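Local coordinates for transposon Tn7 transposition protein tnsA (Escherichia coli, PDB 1T0F) that cuts the 5' DNA strands at the ends of the transposon as the restriction-enzyme-like endonuclease half of the Tn7 transposase, acting together with TnsB, at residues 88-102 with 147-159. Sequence-based numbering, arbitrary orientation.
Sequences LLPSDTRQIAIDSGI and EKLELERRYWQQK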
ATOM      1  N   LEU A  88      -2.938  15.161   3.584  1.00 20.64           N
ATOM      2  CA  LEU A  88      -2.959  16.293   2.674  1.00 20.80           C
ATOM      3  C   LEU A  88      -3.271  17.529   3.518  1.00 23.59           C
ATOM      4  O   LEU A  88      -4.206  17.508   4.318  1.00 22.97           O
ATOM      5  CB  LEU A  88      -4.045  16.096   1.609  1.00 20.92           C
ATOM      6  CG  LEU A  88      -4.156  14.705   0.969  1.00 21.69           C
ATOM      7  CD1 LEU A  88      -5.134  14.764  -0.201  1.00 22.43           C
ATOM      8  CD2 LEU A  88      -2.791  14.241   0.485  1.00 21.78           C
ATOM      9  N   LEU A  89      -2.489  18.589   3.338  1.00 24.00           N
ATOM     10  CA  LEU A  89      -2.663  19.831   4.101  1.00 25.31           C
ATOM     11  C   LEU A  89      -4.107  20.323   4.093  1.00 24.79           C
ATOM     12  O   LEU A  89      -4.632  20.709   3.048  1.00 23.56           O
ATOM     13  CB  LEU A  89      -1.767  20.935   3.535  1.00 27.34           C
ATOM     14  CG  LEU A  89      -1.727  22.218   4.373  1.00 29.18           C
ATOM     15  CD1 LEU A  89      -1.128  21.891   5.735  1.00 31.92           C
ATOM     16  CD2 LEU A  89      -0.900  23.287   3.674  1.00 32.31           C
ATOM     17  N   PRO A  90      -4.757  20.339   5.267  1.00 25.40           N
ATOM     18  CA  PRO A  90      -6.149  20.783   5.407  1.00 26.28           C
ATOM     19  C   PRO A  90      -6.478  22.128   4.762  1.00 26.75           C
ATOM     20  O   PRO A  90      -7.511  22.269   4.107  1.00 27.29           O
ATOM     21  CB  PRO A  90      -6.353  20.791   6.921  1.00 26.22           C
ATOM     22  CG  PRO A  90      -5.494  19.666   7.371  1.00 27.05           C
ATOM     23  CD  PRO A  90      -4.226  19.891   6.566  1.00 26.17           C
ATOM     24  N   SER A  91      -5.611  23.119   4.936  1.00 28.32           N
ATOM     25  CA  SER A  91      -5.875  24.425   4.344  1.00 28.81           C
ATOM     26  C   SER A  91      -5.958  24.322   2.823  1.00 28.91           C
ATOM     27  O   SER A  91      -6.736  25.039   2.190  1.00 26.95           O
ATOM     28  CB  SER A  91      -4.803  25.443   4.762  1.00 31.55           C
ATOM     29  OG  SER A  91      -3.501  25.048   4.365  1.00 34.06           O
ATOM     30  N   ASP A  92      -5.167  23.427   2.234  1.00 27.74           N
ATOM     31  CA  ASP A  92      -5.204  23.247   0.785  1.00 27.83           C
ATOM     32  C   ASP A  92      -6.464  22.494   0.364  1.00 24.87           C
ATOM     33  O   ASP A  92      -7.144  22.911  -0.563  1.00 25.94           O
ATOM     34  CB  ASP A  92      -3.975  22.475   0.273  1.00 31.18           C
ATOM     35  CG  ASP A  92      -2.719  23.335   0.202  1.00 36.01           C
ATOM     36  OD1 ASP A  92      -2.822  24.524  -0.174  1.00 36.64           O
ATOM     37  OD2 ASP A  92      -1.625  22.814   0.506  1.00 38.62           O
ATOM     38  N   THR A  93      -6.784  21.387   1.032  1.00 23.83           N
ATOM     39  CA  THR A  93      -7.978  20.641   0.635  1.00 23.92           C
ATOM     40  C   THR A  93      -9.246  21.460   0.911  1.00 25.14           C
ATOM     41  O   THR A  93     -10.241  21.340   0.200  1.00 21.17           O
ATOM     42  CB  THR A  93      -8.062  19.259   1.328  1.00 22.99           C
ATOM     43  OG1 THR A  93      -8.131  19.414   2.749  1.00 24.64           O
ATOM     44  CG2 THR A  93      -6.825  18.418   0.974  1.00 23.50           C
ATOM     45  N   ARG A  94      -9.195  22.305   1.935  1.00 25.43           N
ATOM     46  CA  ARG A  94     -10.332  23.161   2.265  1.00 28.52           C
ATOM     47  C   ARG A  94     -10.627  24.082   1.082  1.00 26.76           C
ATOM     48  O   ARG A  94     -11.771  24.202   0.638  1.00 26.83           O
ATOM     49  CB  ARG A  94     -10.011  23.995   3.510  1.00 33.33           C
ATOM     50  CG  ARG A  94     -10.988  25.128   3.784  1.00 41.63           C
ATOM     51  CD  ARG A  94     -12.318  24.611   4.304  1.00 50.60           C
ATOM     52  NE  ARG A  94     -13.329  25.668   4.353  1.00 56.51           N
ATOM     53  CZ  ARG A  94     -14.593  25.480   4.720  1.00 57.79           C
ATOM     54  NH1 ARG A  94     -15.014  24.273   5.076  1.00 59.18           N
ATOM     55  NH2 ARG A  94     -15.440  26.502   4.718  1.00 60.03           N
ATOM     56  N   GLN A  95      -9.585  24.723   0.563  1.00 26.70           N
ATOM     57  CA  GLN A  95      -9.728  25.640  -0.564  1.00 26.48           C
ATOM     58  C   GLN A  95     -10.114  24.918  -1.850  1.00 26.17           C
ATOM     59  O   GLN A  95     -10.889  25.440  -2.646  1.00 24.45           O
ATOM     60  CB  GLN A  95      -8.426  26.418  -0.785  1.00 28.74           C
ATOM     61  CG  GLN A  95      -8.524  27.524  -1.833  1.00 33.49           C
ATOM     62  CD  GLN A  95      -9.560  28.583  -1.472  1.00 36.19           C
ATOM     63  OE1 GLN A  95      -9.508  29.175  -0.392  1.00 36.87           O
ATOM     64  NE2 GLN A  95     -10.505  28.826  -2.376  1.00 35.77           N
ATOM     65  N   ILE A  96      -9.569  23.721  -2.059  1.00 25.65           N
ATOM     66  CA  ILE A  96      -9.884  22.949  -3.262  1.00 23.86           C
ATOM     67  C   ILE A  96     -11.370  22.582  -3.296  1.00 22.99           C
ATOM     68  O   ILE A  96     -12.023  22.681  -4.339  1.00 23.80           O
ATOM     69  CB  ILE A  96      -9.030  21.651  -3.329  1.00 23.45           C
ATOM     70  CG1 ILE A  96      -7.556  22.019  -3.525  1.00 24.15           C
ATOM     71  CG2 ILE A  96      -9.501  20.763  -4.488  1.00 22.26           C
ATOM     72  CD1 ILE A  96      -6.597  20.845  -3.367  1.00 25.84           C
ATOM     73  N   ALA A  97     -11.896  22.154  -2.155  1.00 22.91           N
ATOM     74  CA  ALA A  97     -13.308  21.783  -2.066  1.00 26.22           C
ATOM     75  C   ALA A  97     -14.173  22.986  -2.440  1.00 27.93           C
ATOM     76  O   ALA A  97     -15.122  22.871  -3.218  1.00 29.33           O
ATOM     77  CB  ALA A  97     -13.637  21.312  -0.652  1.00 24.98           C
ATOM     78  N   ILE A  98     -13.835  24.145  -1.886  1.00 30.52           N
ATOM     79  CA  ILE A  98     -14.580  25.361  -2.178  1.00 32.21           C
ATOM     80  C   ILE A  98     -14.533  25.665  -3.673  1.00 32.85           C
ATOM     81  O   ILE A  98     -15.569  25.878  -4.306  1.00 33.23           O
ATOM     82  CB  ILE A  98     -14.004  26.562  -1.390  1.00 32.48           C
ATOM     83  CG1 ILE A  98     -14.248  26.357   0.107  1.00 33.74           C
ATOM     84  CG2 ILE A  98     -14.641  27.860  -1.870  1.00 35.58           C
ATOM     85  CD1 ILE A  98     -13.597  27.405   0.995  1.00 34.85           C
ATOM     86  N   ASP A  99     -13.334  25.664  -4.246  1.00 33.14           N
ATOM     87  CA  ASP A  99     -13.182  25.963  -5.664  1.00 34.78           C
ATOM     88  C   ASP A  99     -13.830  24.952  -6.601  1.00 34.50           C
ATOM     89  O   ASP A  99     -14.256  25.311  -7.701  1.00 34.53           O
ATOM     90  CB  ASP A  99     -11.700  26.091  -6.034  1.00 38.91           C
ATOM     91  CG  ASP A  99     -11.022  27.253  -5.335  1.00 42.60           C
ATOM     92  OD1 ASP A  99     -11.678  28.300  -5.153  1.00 44.93           O
ATOM     93  OD2 ASP A  99      -9.831  27.124  -4.983  1.00 45.49           O
ATOM     94  N   SER A 100     -13.912  23.697  -6.169  1.00 32.85           N
ATOM     95  CA  SER A 100     -14.476  22.645  -7.009  1.00 32.26           C
ATOM     96  C   SER A 100     -15.961  22.390  -6.784  1.00 32.22           C
ATOM     97  O   SER A 100     -16.580  21.627  -7.528  1.00 31.25           O
ATOM     98  CB  SER A 100     -13.708  21.340  -6.792  1.00 33.31           C
ATOM     99  OG  SER A 100     -13.869  20.887  -5.459  1.00 34.15           O
ATOM    100  N   GLY A 101     -16.532  23.017  -5.758  1.00 32.18           N
ATOM    101  CA  GLY A 101     -17.945  22.818  -5.484  1.00 29.85           C
ATOM    102  C   GLY A 101     -18.223  21.447  -4.896  1.00 28.24           C
ATOM    103  O   GLY A 101     -19.210  20.798  -5.241  1.00 29.25           O
ATOM    104  N   ILE A 102     -17.341  21.012  -4.003  1.00 26.89           N
ATOM    105  CA  ILE A 102     -17.463  19.721  -3.342  1.00 26.56           C
ATOM    106  C   ILE A 102     -17.461  19.941  -1.836  1.00 25.85           C
ATOM    107  O   ILE A 102     -16.672  20.726  -1.331  1.00 26.01           O
ATOM    108  CB  ILE A 102     -16.262  18.796  -3.688  1.00 26.04           C
ATOM    109  CG1 ILE A 102     -16.284  18.441  -5.177  1.00 27.74           C
ATOM    110  CG2 ILE A 102     -16.299  17.542  -2.827  1.00 25.02           C
ATOM    111  CD1 ILE A 102     -15.130  17.553  -5.613  1.00 29.56           C
ATOM    112  N   GLU A 147     -16.169  12.114  -5.589  1.00 20.55           N
ATOM    113  CA  GLU A 147     -15.948  13.508  -5.182  1.00 21.84           C
ATOM    114  C   GLU A 147     -14.654  13.620  -4.381  1.00 18.30           C
ATOM    115  O   GLU A 147     -13.863  14.541  -4.586  1.00 20.30           O
ATOM    116  CB  GLU A 147     -17.095  14.038  -4.309  1.00 23.73           C
ATOM    117  CG  GLU A 147     -18.435  14.172  -4.994  1.00 27.89           C
ATOM    118  CD  GLU A 147     -19.460  14.844  -4.093  1.00 30.71           C
ATOM    119  OE1 GLU A 147     -19.545  14.468  -2.908  1.00 31.19           O
ATOM    120  OE2 GLU A 147     -20.177  15.746  -4.569  1.00 34.41           O
ATOM    121  N   LYS A 148     -14.445  12.688  -3.459  1.00 19.96           N
ATOM    122  CA  LYS A 148     -13.244  12.725  -2.634  1.00 20.85           C
ATOM    123  C   LYS A 148     -11.997  12.448  -3.465  1.00 21.03           C
ATOM    124  O   LYS A 148     -10.928  12.997  -3.200  1.00 20.79           O
ATOM    125  CB  LYS A 148     -13.364  11.740  -1.474  1.00 22.62           C
ATOM    126  CG  LYS A 148     -14.358  12.219  -0.411  1.00 26.29           C
ATOM    127  CD  LYS A 148     -14.330  11.361   0.837  1.00 27.96           C
ATOM    128  CE  LYS A 148     -14.917   9.984   0.589  1.00 31.70           C
ATOM    129  NZ  LYS A 148     -14.788   9.125   1.802  1.00 34.20           N
ATOM    130  N   LEU A 149     -12.137  11.605  -4.479  1.00 19.63           N
ATOM    131  CA  LEU A 149     -11.009  11.313  -5.354  1.00 18.72           C
ATOM    132  C   LEU A 149     -10.681  12.558  -6.173  1.00 18.75           C
ATOM    133  O   LEU A 149      -9.516  12.830  -6.444  1.00 19.09           O
ATOM    134  CB  LEU A 149     -11.337  10.138  -6.277  1.00 17.50           C
ATOM    135  CG  LEU A 149     -11.366   8.754  -5.628  1.00 17.16           C
ATOM    136  CD1 LEU A 149     -11.926   7.729  -6.622  1.00 16.86           C
ATOM    137  CD2 LEU A 149      -9.947   8.360  -5.186  1.00 17.72           C
ATOM    138  N   GLU A 150     -11.701  13.324  -6.567  1.00 18.18           N
ATOM    139  CA  GLU A 150     -11.450  14.542  -7.342  1.00 18.30           C
ATOM    140  C   GLU A 150     -10.690  15.561  -6.485  1.00 19.98           C
ATOM    141  O   GLU A 150      -9.792  16.255  -6.971  1.00 17.85           O
ATOM    142  CB  GLU A 150     -12.770  15.142  -7.848  1.00 17.94           C
ATOM    143  CG  GLU A 150     -12.648  16.451  -8.619  1.00 20.51           C
ATOM    144  CD  GLU A 150     -11.754  16.367  -9.848  1.00 24.75           C
ATOM    145  OE1 GLU A 150     -11.438  15.241 -10.307  1.00 24.69           O
ATOM    146  OE2 GLU A 150     -11.382  17.441 -10.370  1.00 24.63           O
ATOM    147  N   LEU A 151     -11.050  15.662  -5.208  1.00 19.82           N
ATOM    148  CA  LEU A 151     -10.349  16.595  -4.318  1.00 20.99           C
ATOM    149  C   LEU A 151      -8.871  16.210  -4.263  1.00 19.89           C
ATOM    150  O   LEU A 151      -7.977  17.055  -4.380  1.00 18.33           O
ATOM    151  CB  LEU A 151     -10.917  16.523  -2.900  1.00 21.72           C
ATOM    152  CG  LEU A 151     -12.326  17.072  -2.665  1.00 25.66           C
ATOM    153  CD1 LEU A 151     -12.695  16.881  -1.195  1.00 23.94           C
ATOM    154  CD2 LEU A 151     -12.377  18.555  -3.052  1.00 25.95           C
ATOM    155  N   GLU A 152      -8.636  14.918  -4.065  1.00 19.25           N
ATOM    156  CA  GLU A 152      -7.285  14.374  -3.978  1.00 19.20           C
ATOM    157  C   GLU A 152      -6.533  14.586  -5.292  1.00 19.13           C
ATOM    158  O   GLU A 152      -5.353  14.950  -5.294  1.00 18.61           O
ATOM    159  CB  GLU A 152      -7.362  12.879  -3.646  1.00 19.69           C
ATOM    160  CG  GLU A 152      -6.017  12.239  -3.344  1.00 20.99           C
ATOM    161  CD  GLU A 152      -6.136  10.769  -2.974  1.00 23.44           C
ATOM    162  OE1 GLU A 152      -7.271  10.235  -2.949  1.00 22.78           O
ATOM    163  OE2 GLU A 152      -5.086  10.150  -2.705  1.00 22.23           O
ATOM    164  N   ARG A 153      -7.218  14.354  -6.410  1.00 19.61           N
ATOM    165  CA  ARG A 153      -6.594  14.528  -7.716  1.00 20.73           C
ATOM    166  C   ARG A 153      -6.112  15.962  -7.877  1.00 20.69           C
ATOM    167  O   ARG A 153      -4.965  16.203  -8.260  1.00 19.93           O
ATOM    168  CB  ARG A 153      -7.582  14.192  -8.834  1.00 20.74           C
ATOM    169  CG  ARG A 153      -6.967  14.257 -10.232  1.00 23.10           C
ATOM    170  CD  ARG A 153      -8.050  14.167 -11.308  1.00 22.11           C
ATOM    171  NE  ARG A 153      -8.832  15.401 -11.416  1.00 22.02           N
ATOM    172  CZ  ARG A 153      -8.402  16.513 -12.006  1.00 25.50           C
ATOM    173  NH1 ARG A 153      -7.191  16.564 -12.553  1.00 26.73           N
ATOM    174  NH2 ARG A 153      -9.180  17.585 -12.044  1.00 25.38           N
ATOM    175  N   ARG A 154      -6.988  16.917  -7.576  1.00 19.69           N
ATOM    176  CA  ARG A 154      -6.642  18.330  -7.690  1.00 20.47           C
ATOM    177  C   ARG A 154      -5.487  18.713  -6.778  1.00 18.15           C
ATOM    178  O   ARG A 154      -4.635  19.520  -7.153  1.00 20.35           O
ATOM    179  CB  ARG A 154      -7.864  19.202  -7.371  1.00 21.02           C
ATOM    180  CG  ARG A 154      -8.968  19.071  -8.397  1.00 23.04           C
ATOM    181  CD  ARG A 154     -10.108  20.045  -8.116  1.00 26.40           C
ATOM    182  NE  ARG A 154     -11.157  19.937  -9.126  1.00 27.76           N
ATOM    183  CZ  ARG A 154     -11.711  20.978  -9.740  1.00 31.06           C
ATOM    184  NH1 ARG A 154     -11.317  22.210  -9.446  1.00 29.93           N
ATOM    185  NH2 ARG A 154     -12.651  20.788 -10.657  1.00 32.06           N
ATOM    186  N   TYR A 155      -5.461  18.133  -5.586  1.00 18.05           N
ATOM    187  CA  TYR A 155      -4.405  18.410  -4.617  1.00 20.85           C
ATOM    188  C   TYR A 155      -3.035  18.104  -5.216  1.00 20.97           C
ATOM    189  O   TYR A 155      -2.147  18.959  -5.250  1.00 20.73           O
ATOM    190  CB  TYR A 155      -4.594  17.546  -3.367  1.00 22.12           C
ATOM    191  CG  TYR A 155      -3.573  17.808  -2.277  1.00 26.76           C
ATOM    192  CD1 TYR A 155      -3.762  18.840  -1.353  1.00 27.56           C
ATOM    193  CD2 TYR A 155      -2.415  17.033  -2.170  1.00 25.51           C
ATOM    194  CE1 TYR A 155      -2.831  19.089  -0.351  1.00 27.67           C
ATOM    195  CE2 TYR A 155      -1.472  17.279  -1.170  1.00 27.17           C
ATOM    196  CZ  TYR A 155      -1.695  18.312  -0.263  1.00 28.79           C
ATOM    197  OH  TYR A 155      -0.797  18.561   0.746  1.00 30.75           O
ATOM    198  N   TRP A 156      -2.859  16.873  -5.677  1.00 20.26           N
ATOM    199  CA  TRP A 156      -1.576  16.498  -6.260  1.00 20.29           C
ATOM    200  C   TRP A 156      -1.290  17.209  -7.583  1.00 21.10           C
ATOM    201  O   TRP A 156      -0.129  17.485  -7.905  1.00 21.92           O
ATOM    202  CB  TRP A 156      -1.510  14.981  -6.408  1.00 18.13           C
ATOM    203  CG  TRP A 156      -1.470  14.319  -5.077  1.00 18.64           C
ATOM    204  CD1 TRP A 156      -2.450  13.573  -4.500  1.00 17.86           C
ATOM    205  CD2 TRP A 156      -0.404  14.391  -4.122  1.00 21.96           C
ATOM    206  NE1 TRP A 156      -2.066  13.172  -3.242  1.00 19.72           N
ATOM    207  CE2 TRP A 156      -0.814  13.663  -2.985  1.00 20.93           C
ATOM    208  CE3 TRP A 156       0.856  15.005  -4.117  1.00 22.29           C
ATOM    209  CZ2 TRP A 156      -0.010  13.529  -1.853  1.00 21.49           C
ATOM    210  CZ3 TRP A 156       1.654  14.872  -2.990  1.00 23.73           C
ATOM    211  CH2 TRP A 156       1.218  14.139  -1.873  1.00 22.61           C
ATOM    212  N   GLN A 157      -2.329  17.519  -8.351  1.00 20.76           N
ATOM    213  CA  GLN A 157      -2.105  18.236  -9.602  1.00 25.26           C
ATOM    214  C   GLN A 157      -1.496  19.592  -9.263  1.00 27.17           C
ATOM    215  O   GLN A 157      -0.589  20.077  -9.946  1.00 26.43           O
ATOM    216  CB  GLN A 157      -3.413  18.439 -10.364  1.00 29.00           C
ATOM    217  CG  GLN A 157      -3.278  19.433 -11.505  1.00 34.33           C
ATOM    218  CD  GLN A 157      -4.567  19.638 -12.261  1.00 38.91           C
ATOM    219  OE1 GLN A 157      -4.990  18.780 -13.034  1.00 41.05           O
ATOM    220  NE2 GLN A 157      -5.205  20.779 -12.038  1.00 41.30           N
ATOM    221  N   GLN A 158      -2.002  20.191  -8.191  1.00 27.38           N
ATOM    222  CA  GLN A 158      -1.528  21.486  -7.706  1.00 29.47           C
ATOM    223  C   GLN A 158      -0.043  21.383  -7.330  1.00 28.75           C
ATOM    224  O   GLN A 158       0.735  22.298  -7.592  1.00 27.43           O
ATOM    225  CB  GLN A 158      -2.352  21.882  -6.482  1.00 32.80           C
ATOM    226  CG  GLN A 158      -2.314  23.346  -6.103  1.00 39.85           C
ATOM    227  CD  GLN A 158      -3.283  23.651  -4.970  1.00 44.06           C
ATOM    228  OE1 GLN A 158      -2.962  23.463  -3.794  1.00 47.17           O
ATOM    229  NE2 GLN A 158      -4.483  24.101  -5.324  1.00 44.00           N
ATOM    230  N   LYS A 159       0.336  20.259  -6.723  1.00 28.04           N
ATOM    231  CA  LYS A 159       1.718  20.014  -6.299  1.00 27.56           C
ATOM    232  C   LYS A 159       2.609  19.537  -7.452  1.00 26.74           C
ATOM    233  O   LYS A 159       3.820  19.365  -7.283  1.00 24.63           O
ATOM    234  CB  LYS A 159       1.749  18.958  -5.190  1.00 30.20           C
ATOM    235  CG  LYS A 159       0.991  19.325  -3.921  1.00 34.68           C
ATOM    236  CD  LYS A 159       1.659  20.464  -3.184  1.00 40.09           C
ATOM    237  CE  LYS A 159       0.973  20.730  -1.854  1.00 43.22           C
ATOM    238  NZ  LYS A 159      -0.465  21.087  -2.023  1.00 46.51           N
TER
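In the restriction-endonuclease-like (PD-(D/E)XK) domain of TnsA, helix 90-100 and its flanking residues pack on segment 147-159 of helix 143-159, the axes of the two segments 9.7 Å apart and their N-to-C directions 117° apart. I96 is the central knob: it fills a hole among L151, R154, Y155 and Q158, its CD1 pressing on Y155 CA at 3.5 Å while CG2 lies against R154 CB. Toward the C-terminal end of helix 90-100, L151 CD2 rests on A97 CA (3.5 Å), and I102 CD1 packs against E147 O at 3.4 Å. Y155 organises the other end. A trans chi1 (-178°) swings its ring toward the start of helix 90-100, where L88 CB makes a CH-pi contact 3.8 Å from the ring centroid. K159 NZ hangs over the opposite face, near the rim, and forms a salt bridge to D92 OD2 (3.3 Å) from above the carboxylate plane. Y155 OH accepts a hydrogen bond from L89 N (3.1 Å, 159° at the hydrogen). S100 CB lies against one face of the R154 guanidinium, whose salt bridges go to E150 OE2 and another protein's chain. E152, whose CG lies near L88 CD1, turns its carboxylate to T116 and to Q133, a magnesium-binding residue. I96, L151 and I102 thus make an apolar seam, with both polar cross-links near the N-terminal end of helix 90-100.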